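Local atomic coordinates of sialidase B (Streptococcus pneumoniae serotype 4, PDB entry 4XJW), a protein that hydrolyses alpha-(2->3)-, alpha-(2->6)- and alpha-(2->8)-linked terminal sialic acid residues of oligosaccharides, glycoproteins and glycolipids. Residues A[97-102]-A[648-653]; A[416-421]-A[446-451]; A[508-513]-A[591-596]. The protein carries 1 engineered substitution. All blocks are in the same frame, centred on the assembly; numbering follows the deposited sequence.

Contact 1. Residues A[97-102]-A[648-653]; sequences GKHKGQ and QYIDLE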
loop_
_atom_site.group_PDB
_atom_site.type_symbol
_atom_site.label_atom_id
_atom_site.label_comp_id
_atom_site.label_asym_id
_atom_site.label_seq_id
_atom_site.Cartn_x
_atom_site.Cartn_y
_atom_site.Cartn_z
ATOM N N GLY A 97 -10.533 -14.055 5.997
ATOM C CA GLY A 97 -11.511 -15.116 5.798
ATOM C C GLY A 97 -10.888 -16.496 5.919
ATOM O O GLY A 97 -11.238 -17.277 6.822
ATOM N N LYS A 98 -9.944 -16.784 5.019
ATOM C CA LYS A 98 -9.251 -18.073 4.973
ATOM C C LYS A 98 -7.761 -17.880 4.724
ATOM O O LYS A 98 -7.344 -16.880 4.141
ATOM C CB LYS A 98 -9.805 -18.958 3.848
ATOM C CG LYS A 98 -11.209 -19.497 4.078
ATOM C CD LYS A 98 -11.643 -20.459 2.967
ATOM C CE LYS A 98 -11.085 -21.867 3.186
ATOM N NZ LYS A 98 -11.144 -22.692 1.945
ATOM N N HIS A 99 -6.970 -18.863 5.151
ATOM C CA HIS A 99 -5.524 -18.865 4.957
ATOM C C HIS A 99 -5.092 -20.325 4.961
ATOM O O HIS A 99 -5.477 -21.077 5.858
ATOM C CB HIS A 99 -4.851 -18.078 6.089
ATOM C CG HIS A 99 -3.353 -18.048 6.022
ATOM N ND1 HIS A 99 -2.659 -17.445 4.996
ATOM C CD2 HIS A 99 -2.421 -18.510 6.887
ATOM C CE1 HIS A 99 -1.360 -17.564 5.216
ATOM N NE2 HIS A 99 -1.191 -18.204 6.358
ATOM N N LYS A 100 -4.343 -20.726 3.934
ATOM C CA LYS A 100 -3.829 -22.095 3.818
ATOM C C LYS A 100 -4.913 -23.161 3.979
ATOM O O LYS A 100 -4.705 -24.184 4.645
ATOM C CB LYS A 100 -2.701 -22.331 4.814
ATOM C CG LYS A 100 -1.458 -21.507 4.529
ATOM C CD LYS A 100 -0.411 -21.722 5.605
ATOM C CE LYS A 100 0.841 -20.937 5.286
ATOM N NZ LYS A 100 1.924 -21.187 6.283
ATOM N N GLY A 101 -6.070 -22.897 3.381
ATOM C CA GLY A 101 -7.172 -23.846 3.364
ATOM C C GLY A 101 -7.974 -23.966 4.648
ATOM O O GLY A 101 -8.754 -24.908 4.801
ATOM N N GLN A 102 -7.798 -23.022 5.571
ATOM C CA GLN A 102 -8.521 -23.054 6.841
ATOM C C GLN A 102 -9.112 -21.688 7.152
ATOM O O GLN A 102 -8.484 -20.664 6.891
ATOM C CB GLN A 102 -7.601 -23.466 8.002
ATOM C CG GLN A 102 -7.026 -24.875 7.917
ATOM C CD GLN A 102 -6.241 -25.260 9.163
ATOM O OE1 GLN A 102 -5.014 -25.165 9.191
ATOM N NE2 GLN A 102 -6.948 -25.694 10.201
ATOM N N GLN A 648 0.047 -5.958 4.242
ATOM C CA GLN A 648 0.330 -7.068 5.149
ATOM C C GLN A 648 1.211 -8.117 4.496
ATOM O O GLN A 648 1.242 -8.250 3.275
ATOM C CB GLN A 648 -0.996 -7.698 5.588
ATOM C CG GLN A 648 -1.892 -6.726 6.337
ATOM C CD GLN A 648 -3.212 -7.313 6.764
ATOM O OE1 GLN A 648 -3.538 -8.456 6.452
ATOM N NE2 GLN A 648 -4.003 -6.506 7.486
ATOM N N TYR A 649 1.941 -8.851 5.335
ATOM C CA TYR A 649 2.927 -9.841 4.892
ATOM C C TYR A 649 2.521 -11.247 5.340
ATOM O O TYR A 649 2.196 -11.473 6.519
ATOM C CB TYR A 649 4.305 -9.501 5.482
ATOM C CG TYR A 649 5.377 -10.538 5.168
ATOM C CD1 TYR A 649 6.003 -10.546 3.933
ATOM C CD2 TYR A 649 5.748 -11.509 6.104
ATOM C CE1 TYR A 649 6.983 -11.491 3.629
ATOM C CE2 TYR A 649 6.731 -12.466 5.805
ATOM C CZ TYR A 649 7.339 -12.442 4.560
ATOM O OH TYR A 649 8.304 -13.370 4.223
ATOM N N ILE A 650 2.563 -12.194 4.406
ATOM C CA ILE A 650 2.334 -13.600 4.740
ATOM C C ILE A 650 3.471 -14.477 4.215
ATOM O O ILE A 650 4.188 -14.094 3.287
ATOM C CB ILE A 650 0.989 -14.122 4.206
ATOM C CG1 ILE A 650 0.926 -13.990 2.680
ATOM C CG2 ILE A 650 -0.188 -13.387 4.866
ATOM C CD1 ILE A 650 -0.270 -14.675 2.045
ATOM N N ASP A 651 3.602 -15.663 4.807
ATOM C CA ASP A 651 4.588 -16.657 4.405
ATOM C C ASP A 651 3.851 -17.895 3.893
ATOM O O ASP A 651 2.980 -18.426 4.587
ATOM C CB ASP A 651 5.461 -17.026 5.616
ATOM C CG ASP A 651 6.510 -18.081 5.298
ATOM O OD1 ASP A 651 6.158 -19.283 5.249
ATOM O OD2 ASP A 651 7.688 -17.707 5.122
ATOM N N LEU A 652 4.184 -18.342 2.687
ATOM C CA LEU A 652 3.560 -19.529 2.114
ATOM C C LEU A 652 4.608 -20.555 1.703
ATOM O O LEU A 652 5.756 -20.208 1.399
ATOM C CB LEU A 652 2.705 -19.153 0.911
ATOM C CG LEU A 652 1.484 -18.275 1.207
ATOM C CD1 LEU A 652 0.895 -17.726 -0.091
ATOM C CD2 LEU A 652 0.455 -19.063 1.983
ATOM N N GLU A 653 4.210 -21.824 1.697
ATOM C CA GLU A 653 5.051 -22.901 1.182
ATOM C C GLU A 653 4.478 -23.424 -0.134
ATOM O O GLU A 653 3.279 -23.296 -0.382
ATOM C CB GLU A 653 5.143 -24.032 2.201
ATOM C CG GLU A 653 5.793 -23.620 3.501
ATOM C CD GLU A 653 5.982 -24.784 4.450
ATOM O OE1 GLU A 653 6.959 -25.542 4.272
ATOM O OE2 GLU A 653 5.145 -24.934 5.364
HETATM O O HOH W 1 1.626 -18.611 7.235
HETATM O O HOH W 2 2.890 -23.396 5.363
HETATM O O HOH W 3 4.456 -20.944 6.312
#

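Contact 2. Residues A[416-421]-A[446-451]; sequences TPTNYI and KHNGTY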
loop_
_atom_site.group_PDB
_atom_site.type_symbol
_atom_site.label_atom_id
_atom_site.label_comp_id
_atom_site.label_asym_id
_atom_site.label_seq_id
_atom_site.Cartn_x
_atom_site.Cartn_y
_atom_site.Cartn_z
ATOM N N THR A 416 11.468 21.865 -13.753
ATOM C CA THR A 416 10.281 21.730 -14.583
ATOM C C THR A 416 9.224 20.894 -13.860
ATOM O O THR A 416 9.553 19.863 -13.273
ATOM C CB THR A 416 10.650 21.046 -15.915
ATOM O OG1 THR A 416 11.632 21.835 -16.608
ATOM C CG2 THR A 416 9.440 20.849 -16.789
ATOM N N PRO A 417 7.963 21.358 -13.854
ATOM C CA PRO A 417 6.870 20.631 -13.192
ATOM C C PRO A 417 6.472 19.405 -13.989
ATOM O O PRO A 417 5.433 19.385 -14.632
ATOM C CB PRO A 417 5.722 21.649 -13.178
ATOM C CG PRO A 417 6.007 22.519 -14.376
ATOM C CD PRO A 417 7.506 22.653 -14.392
ATOM N N THR A 418 7.313 18.380 -13.942
ATOM C CA THR A 418 7.038 17.140 -14.650
ATOM C C THR A 418 7.561 16.006 -13.788
ATOM O O THR A 418 8.130 16.263 -12.733
ATOM C CB THR A 418 7.709 17.128 -16.045
ATOM O OG1 THR A 418 7.220 16.021 -16.818
ATOM C CG2 THR A 418 9.230 17.054 -15.922
ATOM N N ASN A 419 7.373 14.764 -14.222
ATOM C CA ASN A 419 7.856 13.618 -13.436
ATOM C C ASN A 419 9.251 13.167 -13.857
ATOM O O ASN A 419 9.610 13.222 -15.044
ATOM C CB ASN A 419 6.882 12.449 -13.547
ATOM C CG ASN A 419 6.646 12.042 -14.981
ATOM O OD1 ASN A 419 6.029 12.788 -15.743
ATOM N ND2 ASN A 419 7.141 10.863 -15.364
ATOM N N TYR A 420 10.029 12.707 -12.876
ATOM C CA TYR A 420 11.392 12.240 -13.106
ATOM C C TYR A 420 11.573 10.842 -12.520
ATOM O O TYR A 420 10.718 10.368 -11.773
ATOM C CB TYR A 420 12.413 13.177 -12.451
ATOM C CG TYR A 420 12.306 14.627 -12.867
ATOM C CD1 TYR A 420 11.333 15.463 -12.319
ATOM C CD2 TYR A 420 13.186 15.164 -13.800
ATOM C CE1 TYR A 420 11.242 16.791 -12.697
ATOM C CE2 TYR A 420 13.098 16.487 -14.183
ATOM C CZ TYR A 420 12.125 17.290 -13.632
ATOM O OH TYR A 420 12.041 18.610 -14.018
ATOM N N ILE A 421 12.688 10.198 -12.851
ATOM C CA ILE A 421 13.089 8.964 -12.173
ATOM C C ILE A 421 14.405 9.230 -11.470
ATOM O O ILE A 421 15.307 9.829 -12.055
ATOM C CB ILE A 421 13.270 7.784 -13.151
ATOM C CG1 ILE A 421 11.952 7.460 -13.846
ATOM C CG2 ILE A 421 13.774 6.531 -12.419
ATOM C CD1 ILE A 421 12.041 6.298 -14.842
ATOM N N LYS A 446 11.539 16.703 -25.293
ATOM C CA LYS A 446 10.124 17.063 -25.294
ATOM C C LYS A 446 9.198 15.943 -24.825
ATOM O O LYS A 446 8.082 15.796 -25.319
ATOM C CB LYS A 446 9.704 17.527 -26.684
ATOM C CG LYS A 446 10.124 18.942 -27.026
ATOM C CD LYS A 446 9.347 19.441 -28.237
ATOM C CE LYS A 446 9.849 18.791 -29.514
ATOM N NZ LYS A 446 11.217 19.282 -29.856
ATOM N N HIS A 447 9.662 15.160 -23.859
ATOM C CA HIS A 447 8.879 14.036 -23.352
ATOM C C HIS A 447 9.126 13.892 -21.856
ATOM O O HIS A 447 10.266 13.893 -21.413
ATOM C CB HIS A 447 9.289 12.750 -24.077
ATOM C CG HIS A 447 8.327 11.616 -23.898
ATOM N ND1 HIS A 447 8.135 10.978 -22.692
ATOM C CD2 HIS A 447 7.516 10.991 -24.787
ATOM C CE1 HIS A 447 7.235 10.020 -22.839
ATOM N NE2 HIS A 447 6.848 10.005 -24.102
ATOM N N ASN A 448 8.058 13.783 -21.076
ATOM C CA ASN A 448 8.202 13.604 -19.633
ATOM C C ASN A 448 8.875 12.278 -19.310
ATOM O O ASN A 448 9.051 11.438 -20.192
ATOM C CB ASN A 448 6.838 13.708 -18.940
ATOM C CG ASN A 448 5.904 12.573 -19.302
ATOM O OD1 ASN A 448 5.865 12.125 -20.446
ATOM N ND2 ASN A 448 5.140 12.099 -18.319
ATOM N N GLY A 449 9.262 12.092 -18.053
ATOM C CA GLY A 449 9.868 10.838 -17.643
ATOM C C GLY A 449 8.915 9.686 -17.891
ATOM O O GLY A 449 7.687 9.864 -17.913
ATOM N N THR A 450 9.474 8.502 -18.113
ATOM C CA THR A 450 8.661 7.300 -18.127
ATOM C C THR A 450 8.313 7.004 -16.672
ATOM O O THR A 450 8.875 7.618 -15.761
ATOM C CB THR A 450 9.402 6.112 -18.746
ATOM O OG1 THR A 450 10.614 5.854 -18.019
ATOM C CG2 THR A 450 9.742 6.397 -20.218
ATOM N N TYR A 451 7.382 6.083 -16.465
ATOM C CA TYR A 451 6.885 5.799 -15.124
ATOM C C TYR A 451 7.445 4.465 -14.659
ATOM O O TYR A 451 7.275 3.449 -15.337
ATOM C CB TYR A 451 5.361 5.757 -15.130
ATOM C CG TYR A 451 4.722 6.955 -15.799
ATOM C CD1 TYR A 451 4.799 8.216 -15.228
ATOM C CD2 TYR A 451 4.047 6.818 -17.005
ATOM C CE1 TYR A 451 4.217 9.317 -15.841
ATOM C CE2 TYR A 451 3.460 7.901 -17.622
ATOM C CZ TYR A 451 3.547 9.147 -17.036
ATOM O OH TYR A 451 2.958 10.226 -17.667
HETATM O O HOH W 4 8.485 9.238 -13.391
#

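Contact 3. Residues A[508-513]-A[591-596]; sequences ELRDGV and VNKEDD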
loop_
_atom_site.group_PDB
_atom_site.type_symbol
_atom_site.label_atom_id
_atom_site.label_comp_id
_atom_site.label_asym_id
_atom_site.label_seq_id
_atom_site.Cartn_x
_atom_site.Cartn_y
_atom_site.Cartn_z
ATOM N N GLU A 508 13.517 -14.196 -15.424
ATOM C CA GLU A 508 14.453 -14.825 -16.358
ATOM C C GLU A 508 14.095 -16.310 -16.455
ATOM O O GLU A 508 14.335 -17.076 -15.520
ATOM C CB GLU A 508 15.924 -14.626 -15.930
ATOM C CG GLU A 508 16.901 -14.947 -17.072
ATOM C CD GLU A 508 18.348 -14.639 -16.755
ATOM O OE1 GLU A 508 18.652 -14.335 -15.582
ATOM O OE2 GLU A 508 19.181 -14.701 -17.690
ATOM N N LEU A 509 13.486 -16.714 -17.568
ATOM C CA LEU A 509 13.061 -18.109 -17.740
ATOM C C LEU A 509 14.239 -19.064 -17.816
ATOM O O LEU A 509 14.199 -20.163 -17.267
ATOM C CB LEU A 509 12.213 -18.275 -19.005
ATOM C CG LEU A 509 10.826 -17.636 -19.001
ATOM C CD1 LEU A 509 10.104 -17.956 -20.289
ATOM C CD2 LEU A 509 10.029 -18.106 -17.794
ATOM N N ARG A 510 15.263 -18.645 -18.549
ATOM C CA ARG A 510 16.520 -19.367 -18.661
ATOM C C ARG A 510 17.543 -18.341 -19.128
ATOM O O ARG A 510 17.194 -17.197 -19.371
ATOM C CB ARG A 510 16.398 -20.525 -19.653
ATOM C CG ARG A 510 15.835 -20.137 -21.009
ATOM C CD ARG A 510 15.792 -21.331 -21.954
ATOM N NE ARG A 510 15.167 -21.014 -23.240
ATOM C CZ ARG A 510 15.843 -20.755 -24.356
ATOM N NH1 ARG A 510 17.171 -20.780 -24.352
ATOM N NH2 ARG A 510 15.191 -20.485 -25.477
ATOM N N ASP A 511 18.801 -18.731 -19.256
ATOM C CA ASP A 511 19.849 -17.757 -19.522
ATOM C C ASP A 511 19.625 -16.817 -20.719
ATOM O O ASP A 511 19.607 -17.247 -21.871
ATOM C CB ASP A 511 21.192 -18.471 -19.638
ATOM C CG ASP A 511 22.284 -17.729 -18.937
ATOM O OD1 ASP A 511 22.857 -16.817 -19.566
ATOM O OD2 ASP A 511 22.558 -18.052 -17.758
ATOM N N GLY A 512 19.435 -15.531 -20.425
ATOM C CA GLY A 512 19.301 -14.512 -21.455
ATOM C C GLY A 512 17.890 -14.342 -21.972
ATOM O O GLY A 512 17.632 -13.456 -22.779
ATOM N N VAL A 513 16.986 -15.198 -21.501
ATOM C CA VAL A 513 15.580 -15.170 -21.906
ATOM C C VAL A 513 14.742 -14.567 -20.789
ATOM O O VAL A 513 14.630 -15.149 -19.712
ATOM C CB VAL A 513 15.068 -16.576 -22.211
ATOM C CG1 VAL A 513 13.620 -16.542 -22.682
ATOM C CG2 VAL A 513 15.959 -17.236 -23.269
ATOM N N VAL A 591 6.951 -24.333 -17.037
ATOM C CA VAL A 591 7.496 -23.998 -18.347
ATOM C C VAL A 591 7.659 -25.234 -19.227
ATOM O O VAL A 591 8.235 -26.241 -18.806
ATOM C CB VAL A 591 8.859 -23.270 -18.229
ATOM C CG1 VAL A 591 9.412 -22.939 -19.605
ATOM C CG2 VAL A 591 8.715 -22.005 -17.393
ATOM N N ASN A 592 7.126 -25.142 -20.439
ATOM C CA ASN A 592 7.348 -26.135 -21.478
ATOM C C ASN A 592 8.668 -25.800 -22.170
ATOM O O ASN A 592 8.763 -24.798 -22.880
ATOM C CB ASN A 592 6.189 -26.102 -22.477
ATOM C CG ASN A 592 6.249 -27.231 -23.492
ATOM O OD1 ASN A 592 7.284 -27.869 -23.671
ATOM N ND2 ASN A 592 5.130 -27.480 -24.165
ATOM N N LYS A 593 9.684 -26.635 -21.959
ATOM C CA LYS A 593 11.023 -26.367 -22.487
ATOM C C LYS A 593 11.081 -26.366 -24.017
ATOM O O LYS A 593 12.048 -25.892 -24.609
ATOM C CB LYS A 593 12.034 -27.363 -21.921
ATOM C CG LYS A 593 12.139 -27.347 -20.405
ATOM C CD LYS A 593 12.634 -25.998 -19.884
ATOM C CE LYS A 593 14.093 -25.759 -20.241
ATOM N NZ LYS A 593 14.625 -24.497 -19.635
ATOM N N GLU A 594 10.034 -26.890 -24.644
ATOM C CA GLU A 594 9.916 -26.931 -26.097
ATOM C C GLU A 594 9.973 -25.529 -26.695
ATOM O O GLU A 594 10.739 -25.261 -27.626
ATOM C CB GLU A 594 8.573 -27.562 -26.460
ATOM C CG GLU A 594 8.493 -28.278 -27.795
ATOM C CD GLU A 594 7.066 -28.708 -28.115
ATOM O OE1 GLU A 594 6.125 -28.050 -27.619
ATOM O OE2 GLU A 594 6.889 -29.703 -28.849
ATOM N N ASP A 595 9.155 -24.635 -26.146
ATOM C CA ASP A 595 8.885 -23.349 -26.773
ATOM C C ASP A 595 8.773 -22.218 -25.755
ATOM O O ASP A 595 8.277 -21.134 -26.076
ATOM C CB ASP A 595 7.577 -23.436 -27.554
ATOM C CG ASP A 595 6.440 -23.996 -26.717
ATOM O OD1 ASP A 595 6.638 -24.214 -25.499
ATOM O OD2 ASP A 595 5.343 -24.216 -27.275
ATOM N N ASP A 596 9.214 -22.489 -24.529
ATOM C CA ASP A 596 9.150 -21.517 -23.440
ATOM C C ASP A 596 7.722 -21.089 -23.100
ATOM O O ASP A 596 7.517 -20.065 -22.451
ATOM C CB ASP A 596 10.015 -20.286 -23.749
ATOM C CG ASP A 596 11.494 -20.607 -23.801
ATOM O OD1 ASP A 596 11.977 -21.322 -22.904
ATOM O OD2 ASP A 596 12.167 -20.137 -24.741
#

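Contact 1. Residues A[97-102]-A[648-653]
Lys-100 reaches across to Asp-651 and Leu-652, with His-99 beside it. Its side chain is the one to follow. From CB, chi1 of -66° sets CG beside the backbone N, and CG does two jobs: it sits 3.8 Å above the centre of the His-99 ring, and on the other segment it meets CD2 of Leu-652 at 4.0 Å. CD carries the extended chain on past the NE2 side of that ring. CE then touches CD2 of Leu-652 at 3.8 Å and comes within 3.4 Å of the backbone O of Asp-651, the lysine and leucine side chains sliding past each other in opposite directions. NZ ends with a weak hydrogen bond of 3.4 Å to that same O of Asp-651.

Lys-100 is the second residue of a type I' turn, His-99 to Gln-102, in a hairpin with a two-residue loop between strands 98-99 and 102-113 of the lectin-like N-terminal domain. Leu-652 and Asp-651 belong to strand 647-652, which pairs with strand 626-631 in the catalytic beta-propeller, so two domains meet here. Tyr-604 of the propeller adds its OH, which bonds to the backbone N of Lys-100.

Water carries much of the polar contact. One molecule accepts from Lys-100 NZ at 2.8 Å, donates to Asp-651 O, and lies in the plane of the His-99 ring, 3.0 Å from NE2. Another bridges NZ to OE2 of Glu-653, and a third lies between NZ and OD1 of Asp-651, a carboxylate oxygen that is also bonded to ND1 of His-625. The ammonium meets both carboxylates through water rather than directly. CE1 of His-99 also rests 4.0 Å from CD2 of Leu-652.

Contact 2. Residues A[416-421]-A[446-451]
Asn-419 and Asn-448 both hold CG between their own backbone N and carbonyl carbon (chi1 57° and 67°), and from there the two side chains cross obliquely with their amide planes 75° apart. ND2 of Asn-448 donates to OD1 of Asn-419 over 2.8 Å, in the carbonyl plane and on a lone pair. Its second bond goes to OH of Tyr-451, 2.9 Å from ND2, nearly in the Asn-448 amide plane. ND2 of Asn-419 is gripped as well: it donates to Gly-449 O at 2.8 Å, approaching from above that carbonyl's plane, and to a water that also bonds Tyr-420 O and Thr-450 O.

These bonds join the start of strand 420-426 to the loop leading into strand 451-459, two strands of the sialidase beta-propeller. Tyr-451 lies about 7 Å, side chain to side chain, from Glu-503, a predicted active-site residue. CE1 of the Tyr-451 ring lies 3.3 Å from ND2 of Asn-419.

The backbone adds a bond from Gly-449 N to Asn-419 O, 3.2 Å long. Thr-418 lays OG1 3.2 Å from CB of Asn-448 while bonding to Asn-318 O, and CD1 of Ile-421 packs 3.5 Å from OG1 of Thr-450.

Contact 3. Residues A[508-513]-A[591-596]
Two hairpin turns of the propeller, from sheets that follow each other along the chain, are clasped by a salt bridge between Arg-510 and Asp-596. Arg-510 opens a type II turn closing strands 504-510 and 513-518; Asp-596 ends the turn between strands 584-592 and 597-605, which begins with an Asx turn at Asn-592.

The guanidinium grips the carboxylate side-on. NE bonds to OD1 of Asp-596 at 3.2 Å with an N-H...O angle of 164°, and NH2 to OD2 at 3.1 Å, each oxygen using its syn lone pair. The guanidinium and carboxylate planes are 23° apart, nearly coplanar. CG2 of Val-513 sits 3.7 Å above the centre of the guanidinium, backing one face. OD2 has a second salt bridge, to Arg-531, so the carboxylate probably offsets two neighbouring positive charges.

In the apolar part of the contact, CD2 of Leu-509 meets CG2 of Val-591 at 4.1 Å, and CD1 of Leu-509 lies 4.2 Å from CB of Asp-596. NZ of Lys-593 comes within 4.1 Å of Arg-510 CD but is paired with Glu-568. Successive four-stranded antiparallel blades, here touching through their hairpin turns, are typical of the sialidase beta-propeller.

Contact 1 joins segments 546 residues apart: a turn of the lectin-like N-terminal domain meets the last strand of the chain, 647-652, in the propeller. Contacts 2 and 3 both fall between those segments, 416-421 with 446-451, then 508-513 with 591-596, within the propeller. None touches another. Centres of contacts 1 and 2 are 39 Å apart, on opposite sides of the chain's centre; contacts 1 and 3 are 30 Å apart, contacts 2 and 3 35 Å, centre to centre. Contact 1 is one of the places where the two domains meet, whereas contacts 2 and 3 join parts within the catalytic domain, only contact 2 lying near residues inferred to be in the active site.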